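Beta-galactosidase (Marinomonas sp. ef1, PDB 6Y2K) probably hydrolyses terminal, non-reducing beta-D-galactose residues of beta-galactosides as a cold-active GH42 glycoside hydrolase, and is assembled as a hexamer. Local coordinates at residues K608-R613 against N627-E632; A341-A346 against F620-S625; G489-G494 against G513-L518. All coordinates share one frame; numbering follows the deposited sequence.

Contact 1. Residues K608-R613 against N627-E632; sequences KGVRVR and NTVVFE
Val610 with Val629, and Val612 with Phe631, make up the whole contact, two apolar pairs side by side. The two backbones stay well apart, with 8.3 Å between the CA atoms of Val610 and Val629, so the segments pack as layers through their side chains instead of pairing as strands.

The first kind of contact is methyl against methyl. Val610 CG2 meets Val629 CG2 at 3.4 Å, shorter than usual van der Waals contact and therefore tightly packed. The two side chains slide past one another in opposite directions. Val629 CG2 lies between its own backbone N and carbonyl carbon, which aims this methyl at Val610.

The second is a CH-pi contact. Val612 CG2 sits over one face of the Phe631 ring, 3.9 Å from the centroid and 29° off the normal. It is displaced toward the far end of the ring, since CZ of Phe631 is its nearest atom at 3.5 Å. With CG anti to the backbone N (chi1 173°), Phe631 reaches across so that its face meets Val612 CG2.

Arg611, between the two valines, points away from 627-632 and folds back, its NH1 donating to Val610 O at 3.0 Å. That bond is nearly straight (165°) and lies in the guanidinium plane, although the donor stands well above the carbonyl plane. Arg611 NE forms a salt bridge with Asp293, and the side chain also touches helix 435-448.

Within the small C-terminal beta domain, strand 610-615 is an outermost strand of a four-stranded antiparallel sheet beside strand 618-623. Strand 629-630, paired with 644-645, covers this sheet; Val629 also touches Asn623, and Phe631 touches Ala621 and Leu645.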
loop_
_atom_site.group_PDB
_atom_site.type_symbol
_atom_site.label_atom_id
_atom_site.label_comp_id
_atom_site.label_asym_id
_atom_site.label_seq_id
_atom_site.Cartn_x
_atom_site.Cartn_y
_atom_site.Cartn_z
ATOM N N LYS A 608 -0.769 25.717 7.717
ATOM C CA LYS A 608 -0.728 24.547 8.583
ATOM C C LYS A 608 0.266 24.748 9.718
ATOM O O LYS A 608 1.410 25.147 9.481
ATOM C CB LYS A 608 -0.319 23.289 7.816
ATOM C CG LYS A 608 -1.364 22.759 6.847
ATOM C CD LYS A 608 -0.961 21.373 6.340
ATOM C CE LYS A 608 -1.884 20.893 5.227
ATOM N NZ LYS A 608 -3.227 20.463 5.722
ATOM N N GLY A 609 -0.185 24.474 10.945
ATOM C CA GLY A 609 0.652 24.608 12.132
ATOM C C GLY A 609 0.766 26.013 12.706
ATOM O O GLY A 609 1.457 26.208 13.704
ATOM N N VAL A 610 0.089 26.984 12.095
ATOM C CA VAL A 610 0.144 28.381 12.531
ATOM C C VAL A 610 -1.114 28.724 13.330
ATOM O O VAL A 610 -2.201 28.217 13.056
ATOM C CB VAL A 610 0.327 29.339 11.324
ATOM C CG1 VAL A 610 0.211 30.805 11.740
ATOM C CG2 VAL A 610 1.678 29.094 10.669
ATOM N N ARG A 611 -0.936 29.551 14.354
ATOM C CA ARG A 611 -2.017 30.003 15.208
ATOM C C ARG A 611 -1.779 31.468 15.525
ATOM O O ARG A 611 -0.636 31.931 15.504
ATOM C CB ARG A 611 -2.055 29.193 16.505
ATOM C CG ARG A 611 -2.388 27.711 16.334
ATOM C CD ARG A 611 -3.849 27.546 15.946
ATOM N NE ARG A 611 -4.284 26.157 15.947
ATOM C CZ ARG A 611 -4.110 25.293 14.945
ATOM N NH1 ARG A 611 -3.468 25.636 13.826
ATOM N NH2 ARG A 611 -4.566 24.055 15.072
ATOM N N VAL A 612 -2.873 32.172 15.812
ATOM C CA VAL A 612 -2.864 33.594 16.138
ATOM C C VAL A 612 -3.869 33.850 17.265
ATOM O O VAL A 612 -4.896 33.166 17.382
ATOM C CB VAL A 612 -3.216 34.460 14.905
ATOM C CG1 VAL A 612 -3.326 35.938 15.267
ATOM C CG2 VAL A 612 -2.160 34.306 13.833
ATOM N N ARG A 613 -3.554 34.820 18.110
ATOM C CA ARG A 613 -4.500 35.295 19.118
ATOM C C ARG A 613 -4.215 36.770 19.408
ATOM O O ARG A 613 -3.073 37.214 19.278
ATOM C CB ARG A 613 -4.420 34.449 20.400
ATOM C CG ARG A 613 -5.649 34.604 21.272
ATOM C CD ARG A 613 -5.695 33.661 22.468
ATOM N NE ARG A 613 -7.046 33.659 23.015
ATOM C CZ ARG A 613 -7.592 34.629 23.751
ATOM N NH1 ARG A 613 -8.862 34.509 24.136
ATOM N NH2 ARG A 613 -6.898 35.714 24.114
ATOM N N ASN A 627 8.672 23.979 9.593
ATOM C CA ASN A 627 9.255 24.855 8.565
ATOM C C ASN A 627 8.814 26.303 8.669
ATOM O O ASN A 627 7.792 26.620 9.279
ATOM C CB ASN A 627 8.958 24.314 7.171
ATOM C CG ASN A 627 9.711 23.025 6.880
ATOM O OD1 ASN A 627 10.936 23.027 6.712
ATOM N ND2 ASN A 627 8.990 21.920 6.839
ATOM N N THR A 628 9.609 27.170 8.051
ATOM C CA THR A 628 9.387 28.601 8.075
ATOM C C THR A 628 8.147 28.927 7.249
ATOM O O THR A 628 7.950 28.372 6.175
ATOM C CB THR A 628 10.615 29.358 7.531
ATOM O OG1 THR A 628 11.762 29.014 8.321
ATOM C CG2 THR A 628 10.402 30.877 7.593
ATOM N N VAL A 629 7.290 29.789 7.775
ATOM C CA VAL A 629 6.099 30.230 7.053
ATOM C C VAL A 629 5.904 31.711 7.302
ATOM O O VAL A 629 6.272 32.226 8.352
ATOM C CB VAL A 629 4.818 29.462 7.455
ATOM C CG1 VAL A 629 4.969 27.976 7.182
ATOM C CG2 VAL A 629 4.474 29.676 8.914
ATOM N N VAL A 630 5.305 32.383 6.331
ATOM C CA VAL A 630 5.104 33.812 6.395
ATOM C C VAL A 630 3.738 34.101 7.006
ATOM O O VAL A 630 2.713 33.543 6.584
ATOM C CB VAL A 630 5.279 34.443 4.996
ATOM C CG1 VAL A 630 4.904 35.917 4.997
ATOM C CG2 VAL A 630 6.724 34.254 4.544
ATOM N N PHE A 631 3.742 34.937 8.043
ATOM C CA PHE A 631 2.514 35.513 8.591
ATOM C C PHE A 631 2.705 37.023 8.706
ATOM O O PHE A 631 3.620 37.490 9.377
ATOM C CB PHE A 631 2.155 34.921 9.963
ATOM C CG PHE A 631 0.990 35.607 10.614
ATOM C CD1 PHE A 631 -0.302 35.339 10.199
ATOM C CD2 PHE A 631 1.191 36.582 11.597
ATOM C CE1 PHE A 631 -1.383 35.998 10.764
ATOM C CE2 PHE A 631 0.118 37.241 12.167
ATOM C CZ PHE A 631 -1.171 36.951 11.752
ATOM N N GLU A 632 1.824 37.768 8.051
ATOM C CA GLU A 632 1.866 39.222 8.054
ATOM C C GLU A 632 0.448 39.734 8.271
ATOM O O GLU A 632 -0.368 39.703 7.347
ATOM C CB GLU A 632 2.422 39.742 6.729
ATOM C CG GLU A 632 2.558 41.258 6.665
ATOM C CD GLU A 632 3.037 41.765 5.312
ATOM O OE1 GLU A 632 2.992 41.000 4.317
ATOM O OE2 GLU A 632 3.461 42.942 5.248
#

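Contact 2. Residues A341-A346 against F620-S625; sequences AFSHGA and FAFNYS
Ser343 and Phe620 bring their CA atoms to 6.2 Å where the end of helix 333-343 meets strand 618-623, the helix closing in a Schellman motif with Gly345 at positive phi, Ala346 N bonded to Ala341 O and Gly345 N to Phe342 O. Ser343 is the one helix residue in direct side-chain contact, and it serves two rings. Its CB lies over one face of Phe620, 3.8 Å from the centroid and 28° off the normal, shifted toward the rim so that CG of Phe620 is nearest at 3.4 Å. Its OG, held between backbone N and carbonyl carbon (chi1 78°), approaches Phe622 obliquely, 3.6 Å from CE2. The same OG is hydrogen-bonded to Glu340 O, one turn back in the helix. An alanine in place of Phe620 takes away the ring under Ser343 CB and would probably open a gap between helix and strand. Between this barrel helix, which precedes the last barrel strand 348-352, and the C-terminal sheet, the two segments meet by carbon-to-ring packing, while bonds such as Tyr624 OH to Glu340 OE2 and Arg613 NH2 to Ser343 O tie helix and sheet around it; the serine, its hydroxyl engaged within its own helix, can present a small CH surface to the buried rings.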
loop_
_atom_site.group_PDB
_atom_site.type_symbol
_atom_site.label_atom_id
_atom_site.label_comp_id
_atom_site.label_asym_id
_atom_site.label_seq_id
_atom_site.Cartn_x
_atom_site.Cartn_y
_atom_site.Cartn_z
ATOM N N ALA A 341 0.843 30.964 26.423
ATOM C CA ALA A 341 0.038 31.211 27.634
ATOM C C ALA A 341 -0.268 32.705 27.822
ATOM O O ALA A 341 -1.419 33.075 28.106
ATOM C CB ALA A 341 0.714 30.641 28.867
ATOM N N PHE A 342 0.737 33.558 27.618
ATOM C CA PHE A 342 0.537 35.027 27.710
ATOM C C PHE A 342 -0.495 35.544 26.706
ATOM O O PHE A 342 -1.306 36.401 27.056
ATOM C CB PHE A 342 1.848 35.792 27.516
ATOM C CG PHE A 342 2.866 35.604 28.627
ATOM C CD1 PHE A 342 2.498 35.246 29.928
ATOM C CD2 PHE A 342 4.203 35.839 28.365
ATOM C CE1 PHE A 342 3.459 35.086 30.919
ATOM C CE2 PHE A 342 5.163 35.711 29.359
ATOM C CZ PHE A 342 4.793 35.326 30.635
ATOM N N SER A 343 -0.495 35.006 25.486
ATOM C CA SER A 343 -1.498 35.395 24.469
ATOM C C SER A 343 -2.949 35.073 24.866
ATOM O O SER A 343 -3.875 35.745 24.399
ATOM C CB SER A 343 -1.167 34.792 23.093
ATOM O OG SER A 343 -1.535 33.416 22.996
ATOM N N HIS A 344 -3.141 34.056 25.714
ATOM C CA HIS A 344 -4.458 33.709 26.266
ATOM C C HIS A 344 -4.764 34.422 27.602
ATOM O O HIS A 344 -5.762 34.098 28.259
ATOM C CB HIS A 344 -4.583 32.176 26.431
ATOM C CG HIS A 344 -4.640 31.424 25.133
ATOM N ND1 HIS A 344 -5.824 30.978 24.584
ATOM C CD2 HIS A 344 -3.662 31.048 24.272
ATOM C CE1 HIS A 344 -5.572 30.365 23.438
ATOM N NE2 HIS A 344 -4.268 30.390 23.225
ATOM N N GLY A 345 -3.927 35.386 28.002
ATOM C CA GLY A 345 -4.174 36.196 29.201
ATOM C C GLY A 345 -3.565 35.679 30.492
ATOM O O GLY A 345 -3.900 36.171 31.568
ATOM N N ALA A 346 -2.670 34.692 30.412
ATOM C CA ALA A 346 -2.034 34.177 31.613
ATOM C C ALA A 346 -1.266 35.303 32.297
ATOM O O ALA A 346 -0.478 35.991 31.644
ATOM C CB ALA A 346 -1.093 33.032 31.281
ATOM N N PHE A 620 -0.441 38.069 18.600
ATOM C CA PHE A 620 0.571 37.040 18.874
ATOM C C PHE A 620 0.451 35.979 17.790
ATOM O O PHE A 620 -0.633 35.465 17.571
ATOM C CB PHE A 620 0.350 36.387 20.250
ATOM C CG PHE A 620 0.328 37.358 21.417
ATOM C CD1 PHE A 620 -0.818 38.081 21.722
ATOM C CD2 PHE A 620 1.447 37.517 22.236
ATOM C CE1 PHE A 620 -0.846 38.965 22.801
ATOM C CE2 PHE A 620 1.423 38.392 23.317
ATOM C CZ PHE A 620 0.277 39.122 23.600
ATOM N N ALA A 621 1.552 35.656 17.112
ATOM C CA ALA A 621 1.552 34.611 16.089
ATOM C C ALA A 621 2.538 33.519 16.468
ATOM O O ALA A 621 3.608 33.816 16.986
ATOM C CB ALA A 621 1.912 35.188 14.737
ATOM N N PHE A 622 2.161 32.270 16.171
ATOM C CA PHE A 622 2.878 31.055 16.575
ATOM C C PHE A 622 3.003 30.076 15.412
ATOM O O PHE A 622 2.067 29.912 14.633
ATOM C CB PHE A 622 2.119 30.358 17.714
ATOM C CG PHE A 622 1.874 31.250 18.890
ATOM C CD1 PHE A 622 2.853 31.422 19.854
ATOM C CD2 PHE A 622 0.680 31.961 19.004
ATOM C CE1 PHE A 622 2.642 32.276 20.924
ATOM C CE2 PHE A 622 0.467 32.811 20.070
ATOM C CZ PHE A 622 1.447 32.964 21.033
ATOM N N ASN A 623 4.152 29.414 15.305
ATOM C CA ASN A 623 4.361 28.394 14.280
ATOM C C ASN A 623 4.777 27.100 14.969
ATOM O O ASN A 623 5.910 26.974 15.419
ATOM C CB ASN A 623 5.428 28.849 13.276
ATOM C CG ASN A 623 5.649 27.858 12.137
ATOM O OD1 ASN A 623 4.944 26.854 12.005
ATOM N ND2 ASN A 623 6.635 28.153 11.295
ATOM N N TYR A 624 3.843 26.151 15.027
ATOM C CA TYR A 624 4.074 24.818 15.583
ATOM C C TYR A 624 4.613 23.803 14.553
ATOM O O TYR A 624 4.919 22.675 14.924
ATOM C CB TYR A 624 2.769 24.271 16.207
ATOM C CG TYR A 624 2.244 25.075 17.389
ATOM C CD1 TYR A 624 1.487 26.230 17.189
ATOM C CD2 TYR A 624 2.492 24.676 18.701
ATOM C CE1 TYR A 624 1.006 26.967 18.254
ATOM C CE2 TYR A 624 2.010 25.410 19.780
ATOM C CZ TYR A 624 1.268 26.560 19.548
ATOM O OH TYR A 624 0.787 27.322 20.589
ATOM N N SER A 625 4.714 24.189 13.276
ATOM C CA SER A 625 5.235 23.314 12.222
ATOM C C SER A 625 6.765 23.280 12.263
ATOM O O SER A 625 7.385 24.046 13.006
ATOM C CB SER A 625 4.766 23.789 10.836
ATOM O OG SER A 625 5.519 24.900 10.362
#

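Contact 3. Residues G489-G494 against G513-L518; sequences GVLLAG and GPLASL
Ala493 CB against Leu515 CD2, at 3.6 Å, is the closest approach between strand 490-493 and residues 513-518, in the alpha/beta trimerisation domain whose family belongs to the glutaminase I-like clan. Strand 490-493 runs parallel to its neighbours 467-470 and 576-579 in the mixed sheet, and 514-518 coils over one side of it with helical backbone angles but without regular helix bonds. Beside the first pair, Leu491 CD2 reaches CD1 of Leu518 at 3.9 Å, the two side chains crossing at a slant, and comes more loosely to CD1 of Leu515 at 4.4 Å. Leu515 therefore divides its branches, one methyl on the alanine and the other toward Leu491. Leu491 has CG anti to its backbone N (chi1 174°), an extension that carries CD2 out from the strand to the turn.

In the next shell, Leu515 also rests on Leu484 and Gln481 of helix 478-486 and on Ile476, while Leu518 touches Asn485, so that helix flanks the same apolar patch. Val490 and Leu492, with their side chains on the other side of the strand, pack on helix 585-598; the sheet is thus sandwiched. The turn itself is fixed by Ala516 N donating to Gly513 O at 3.2 Å, an oxygen that Asn509 ND2 also bonds. Gly513 has positive phi, and a CB there would stand just 2.4 Å from CD of Pro514.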
loop_
_atom_site.group_PDB
_atom_site.type_symbol
_atom_site.label_atom_id
_atom_site.label_comp_id
_atom_site.label_asym_id
_atom_site.label_seq_id
_atom_site.Cartn_x
_atom_site.Cartn_y
_atom_site.Cartn_z
ATOM N N GLY A 489 -26.646 37.388 19.778
ATOM C CA GLY A 489 -25.617 36.972 18.817
ATOM C C GLY A 489 -26.064 35.788 17.967
ATOM O O GLY A 489 -27.264 35.493 17.868
ATOM N N VAL A 490 -25.088 35.108 17.362
ATOM C CA VAL A 490 -25.338 33.959 16.494
ATOM C C VAL A 490 -25.117 32.659 17.276
ATOM O O VAL A 490 -24.089 32.493 17.906
ATOM C CB VAL A 490 -24.427 34.002 15.246
ATOM C CG1 VAL A 490 -24.639 32.773 14.368
ATOM C CG2 VAL A 490 -24.692 35.275 14.446
ATOM N N LEU A 491 -26.089 31.751 17.223
ATOM C CA LEU A 491 -26.033 30.473 17.949
ATOM C C LEU A 491 -25.869 29.284 17.011
ATOM O O LEU A 491 -26.645 29.139 16.060
ATOM C CB LEU A 491 -27.322 30.265 18.757
ATOM C CG LEU A 491 -27.495 28.912 19.464
ATOM C CD1 LEU A 491 -26.452 28.729 20.561
ATOM C CD2 LEU A 491 -28.909 28.759 20.019
ATOM N N LEU A 492 -24.889 28.428 17.315
ATOM C CA LEU A 492 -24.800 27.075 16.747
ATOM C C LEU A 492 -24.900 26.041 17.874
ATOM O O LEU A 492 -24.017 25.961 18.739
ATOM C CB LEU A 492 -23.485 26.891 15.979
ATOM C CG LEU A 492 -23.221 25.481 15.410
ATOM C CD1 LEU A 492 -24.325 25.085 14.443
ATOM C CD2 LEU A 492 -21.857 25.382 14.741
ATOM N N ALA A 493 -25.976 25.262 17.865
ATOM C CA ALA A 493 -26.140 24.137 18.776
ATOM C C ALA A 493 -25.724 22.861 18.053
ATOM O O ALA A 493 -26.192 22.584 16.952
ATOM C CB ALA A 493 -27.577 24.032 19.247
ATOM N N GLY A 494 -24.833 22.096 18.675
ATOM C CA GLY A 494 -24.279 20.902 18.067
ATOM C C GLY A 494 -25.057 19.652 18.413
ATOM O O GLY A 494 -26.030 19.708 19.176
ATOM N N GLY A 513 -35.279 18.887 22.836
ATOM C CA GLY A 513 -35.791 19.205 24.167
ATOM C C GLY A 513 -36.202 20.664 24.325
ATOM O O GLY A 513 -36.966 21.164 23.511
ATOM N N PRO A 514 -35.664 21.368 25.346
ATOM C CA PRO A 514 -36.014 22.793 25.523
ATOM C C PRO A 514 -35.632 23.694 24.352
ATOM O O PRO A 514 -36.257 24.736 24.172
ATOM C CB PRO A 514 -35.225 23.203 26.773
ATOM C CG PRO A 514 -34.957 21.935 27.486
ATOM C CD PRO A 514 -34.773 20.902 26.421
ATOM N N LEU A 515 -34.620 23.302 23.573
ATOM C CA LEU A 515 -34.171 24.086 22.415
ATOM C C LEU A 515 -35.181 24.101 21.259
ATOM O O LEU A 515 -35.111 24.978 20.408
ATOM C CB LEU A 515 -32.822 23.545 21.896
ATOM C CG LEU A 515 -32.008 24.433 20.948
ATOM C CD1 LEU A 515 -31.265 25.513 21.721
ATOM C CD2 LEU A 515 -31.021 23.609 20.135
ATOM N N ALA A 516 -36.095 23.135 21.213
ATOM C CA ALA A 516 -37.052 23.021 20.109
ATOM C C ALA A 516 -37.939 24.252 19.886
ATOM O O ALA A 516 -38.347 24.500 18.756
ATOM C CB ALA A 516 -37.924 21.779 20.271
ATOM N N SER A 517 -38.247 25.009 20.935
ATOM C CA SER A 517 -38.991 26.267 20.769
ATOM C C SER A 517 -38.180 27.303 19.978
ATOM O O SER A 517 -38.749 28.052 19.196
ATOM C CB SER A 517 -39.435 26.844 22.125
ATOM O OG SER A 517 -38.323 27.124 22.964
ATOM N N LEU A 518 -36.860 27.315 20.161
ATOM C CA LEU A 518 -35.956 28.227 19.439
ATOM C C LEU A 518 -35.598 27.697 18.039
ATOM O O LEU A 518 -35.476 28.461 17.074
ATOM C CB LEU A 518 -34.653 28.403 20.235
ATOM C CG LEU A 518 -34.123 29.789 20.615
ATOM C CD1 LEU A 518 -32.621 29.699 20.848
ATOM C CD2 LEU A 518 -34.461 30.895 19.620
#

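Going from the N terminus, contact 2 opens first, at 341-346 near the end of the TIM barrel, and closes only at 620-625, with 273 residues between. Within that span contact 3 opens and closes locally, joining a strand of the trimerisation domain to the loop that follows it, with 18 residues between. Contact 1 starts at 608-613, before contact 2 has closed, and ends at 627-632 after it, so these two cross. They also meet in space: their centres are about 11 Å apart, and strands 610-615 and 618-623 are sheet neighbours. Together they fasten barrel, C-terminal sheet and the short strand pair over it. Contact 3 stands apart, its centre about 34 Å from that of contact 1 and about 32 Å from that of contact 2.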